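Local atomic coordinates of RNA N6-adenosine-methyltransferase METTL16 (Homo sapiens, PDB entry 6M1U), a protein that transfers methyl groups to the N6 position of adenosine in RNA, including U6 snRNA, and here contributes its vertebrate conserved region, probably an RNA-binding module. Residues Trp37-Leu42 with His49-Cys54. Sequence-based numbering, arbitrary orientation.
Sequences WIEKIL and HKRVPC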
loop_
_atom_site.group_PDB
_atom_site.type_symbol
_atom_site.label_atom_id
_atom_site.label_comp_id
_atom_site.label_asym_id
_atom_site.label_seq_id
_atom_site.Cartn_x
_atom_site.Cartn_y
_atom_site.Cartn_z
ATOM N N TRP A 37 3.393 -0.087 6.788
ATOM C CA TRP A 37 4.226 -1.007 6.021
ATOM C C TRP A 37 4.197 -0.667 4.538
ATOM O O TRP A 37 5.225 -0.767 3.855
ATOM C CB TRP A 37 3.802 -2.455 6.235
ATOM C CG TRP A 37 4.375 -3.089 7.461
ATOM C CD1 TRP A 37 3.679 -3.565 8.554
ATOM C CD2 TRP A 37 5.759 -3.325 7.741
ATOM N NE1 TRP A 37 4.558 -4.083 9.495
ATOM C CE2 TRP A 37 5.835 -3.952 9.016
ATOM C CE3 TRP A 37 6.948 -3.083 7.040
ATOM C CZ2 TRP A 37 7.043 -4.318 9.592
ATOM C CZ3 TRP A 37 8.149 -3.457 7.627
ATOM C CH2 TRP A 37 8.185 -4.060 8.883
ATOM N N ILE A 38 3.045 -0.258 4.006
ATOM C CA ILE A 38 3.050 0.265 2.640
ATOM C C ILE A 38 3.944 1.506 2.550
ATOM O O ILE A 38 4.693 1.686 1.580
ATOM C CB ILE A 38 1.618 0.555 2.160
ATOM C CG1 ILE A 38 0.807 -0.733 2.107
ATOM C CG2 ILE A 38 1.649 1.109 0.777
ATOM C CD1 ILE A 38 -0.680 -0.507 1.957
ATOM N N GLU A 39 3.918 2.360 3.582
ATOM C CA GLU A 39 4.777 3.543 3.577
ATOM C C GLU A 39 6.244 3.146 3.554
ATOM O O GLU A 39 7.049 3.757 2.842
ATOM C CB GLU A 39 4.473 4.418 4.790
ATOM C CG GLU A 39 3.162 5.171 4.693
ATOM C CD GLU A 39 2.745 5.854 5.994
ATOM O OE1 GLU A 39 3.280 5.535 7.081
ATOM O OE2 GLU A 39 1.859 6.730 5.918
ATOM N N LYS A 40 6.605 2.093 4.296
ATOM C CA LYS A 40 7.968 1.578 4.238
ATOM C C LYS A 40 8.302 1.078 2.832
ATOM O O LYS A 40 9.370 1.375 2.290
ATOM C CB LYS A 40 8.137 0.461 5.272
ATOM C CG LYS A 40 9.527 0.364 5.885
ATOM C CD LYS A 40 10.466 -0.455 5.033
ATOM C CE LYS A 40 11.910 -0.042 5.303
ATOM N NZ LYS A 40 12.887 -1.097 4.850
ATOM N N ILE A 41 7.383 0.341 2.216
ATOM C CA ILE A 41 7.644 -0.239 0.904
ATOM C C ILE A 41 7.831 0.851 -0.141
ATOM O O ILE A 41 8.676 0.737 -1.043
ATOM C CB ILE A 41 6.492 -1.186 0.526
ATOM C CG1 ILE A 41 6.529 -2.424 1.420
ATOM C CG2 ILE A 41 6.511 -1.483 -0.990
ATOM C CD1 ILE A 41 5.252 -3.145 1.466
ATOM N N LEU A 42 7.023 1.911 -0.056
ATOM C CA LEU A 42 7.083 2.963 -1.064
ATOM C C LEU A 42 8.352 3.777 -0.909
ATOM O O LEU A 42 9.060 4.000 -1.897
ATOM C CB LEU A 42 5.845 3.867 -1.000
ATOM C CG LEU A 42 4.538 3.141 -1.338
ATOM C CD1 LEU A 42 3.306 4.011 -1.142
ATOM C CD2 LEU A 42 4.593 2.605 -2.734
ATOM N N HIS A 49 5.188 10.047 -1.181
ATOM C CA HIS A 49 3.828 9.874 -0.699
ATOM C C HIS A 49 3.593 10.725 0.540
ATOM O O HIS A 49 4.524 11.041 1.273
ATOM C CB HIS A 49 3.559 8.416 -0.387
ATOM C CG HIS A 49 4.550 7.828 0.553
ATOM N ND1 HIS A 49 4.360 7.802 1.921
ATOM C CD2 HIS A 49 5.756 7.257 0.329
ATOM C CE1 HIS A 49 5.408 7.239 2.492
ATOM N NE2 HIS A 49 6.264 6.891 1.548
ATOM N N LYS A 50 2.334 11.084 0.763
ATOM C CA LYS A 50 1.912 11.833 1.934
ATOM C C LYS A 50 0.568 11.263 2.360
ATOM O O LYS A 50 -0.250 10.908 1.508
ATOM C CB LYS A 50 1.780 13.359 1.660
ATOM C CG LYS A 50 3.037 14.197 1.892
ATOM C CD LYS A 50 2.940 15.598 1.222
ATOM C CE LYS A 50 4.349 16.204 0.741
ATOM N NZ LYS A 50 4.313 17.394 -0.268
ATOM N N ARG A 51 0.332 11.194 3.669
ATOM C CA ARG A 51 -0.999 10.871 4.169
ATOM C C ARG A 51 -1.966 12.028 3.982
ATOM O O ARG A 51 -1.657 13.172 4.312
ATOM C CB ARG A 51 -0.945 10.515 5.636
ATOM C CG ARG A 51 -0.507 9.141 5.872
ATOM C CD ARG A 51 -0.280 9.054 7.309
ATOM N NE ARG A 51 0.271 7.779 7.688
ATOM C CZ ARG A 51 -0.172 7.070 8.701
ATOM N NH1 ARG A 51 -1.177 7.530 9.431
ATOM N NH2 ARG A 51 0.425 5.925 8.983
ATOM N N VAL A 52 -3.160 11.728 3.512
ATOM C CA VAL A 52 -4.128 12.771 3.196
ATOM C C VAL A 52 -5.344 12.567 4.092
ATOM O O VAL A 52 -5.595 11.452 4.598
ATOM C CB VAL A 52 -4.489 12.775 1.692
ATOM C CG1 VAL A 52 -3.333 13.325 0.889
ATOM C CG2 VAL A 52 -4.776 11.395 1.252
ATOM N N PRO A 53 -6.134 13.625 4.298
ATOM C CA PRO A 53 -7.433 13.454 4.964
ATOM C C PRO A 53 -8.235 12.337 4.311
ATOM O O PRO A 53 -8.223 12.157 3.093
ATOM C CB PRO A 53 -8.111 14.811 4.774
ATOM C CG PRO A 53 -7.291 15.516 3.663
ATOM C CD PRO A 53 -5.907 15.017 3.838
ATOM N N CYS A 54 -8.914 11.558 5.142
ATOM C CA CYS A 54 -9.611 10.365 4.683
ATOM C C CYS A 54 -10.902 10.224 5.478
ATOM O O CYS A 54 -11.322 11.148 6.186
ATOM C CB CYS A 54 -8.716 9.135 4.846
ATOM S SG CYS A 54 -8.083 9.028 6.499
#
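The guanidinium of Arg51 presents an edge to the carboxylate of Glu39, whose CD lies in the guanidinium plane, while the imidazole of His49 is met obliquely by Leu42 CB and the backbone O of Glu39. The salt bridge is uneven. Arg51 NE donates to the syn lone pair of Glu39 OE2 at 2.6 Å, with the oxygen close to the guanidinium plane. The N-H...O angle of this bond is 160°; the second arm, Arg51 NH2 to Glu39 OE1 at 3.5 Å, is weak. Carboxylate and guanidinium are twisted 46° apart, which fits a two-point pairing with one dominant bond. CG of Glu39 is anti to the carbonyl carbon, beside the backbone N, and the chain runs extended beyond it, carrying the carboxylate from the helix to the strand. Along this path Glu39 CB and CG each lie 3.8 Å from His49 CE1. The imidazole lies over the helix surface, with Glu39 CB and Leu42 CB on the same side of its plane, the latter 3.6 Å from His49 CD2. With an alanine in place of Glu39, the Arg51 guanidinium is likely to lose its carboxylate mate and the imidazole to be left freer to turn. With 238 Å² buried in all, the interface is modest and is carried by these four residues. It joins helix 30-44 to strand 48-52, nearly antiparallel at 157° with axes 10.1 Å apart, as the chain turns back into an edge strand of the five-stranded antiparallel sheet. Glu39 and Arg51 also touch Leu61 of strand 58-67, whereas Leu42 reaches Ile114 of strand 108-119 and Ile145 of helix 136-153.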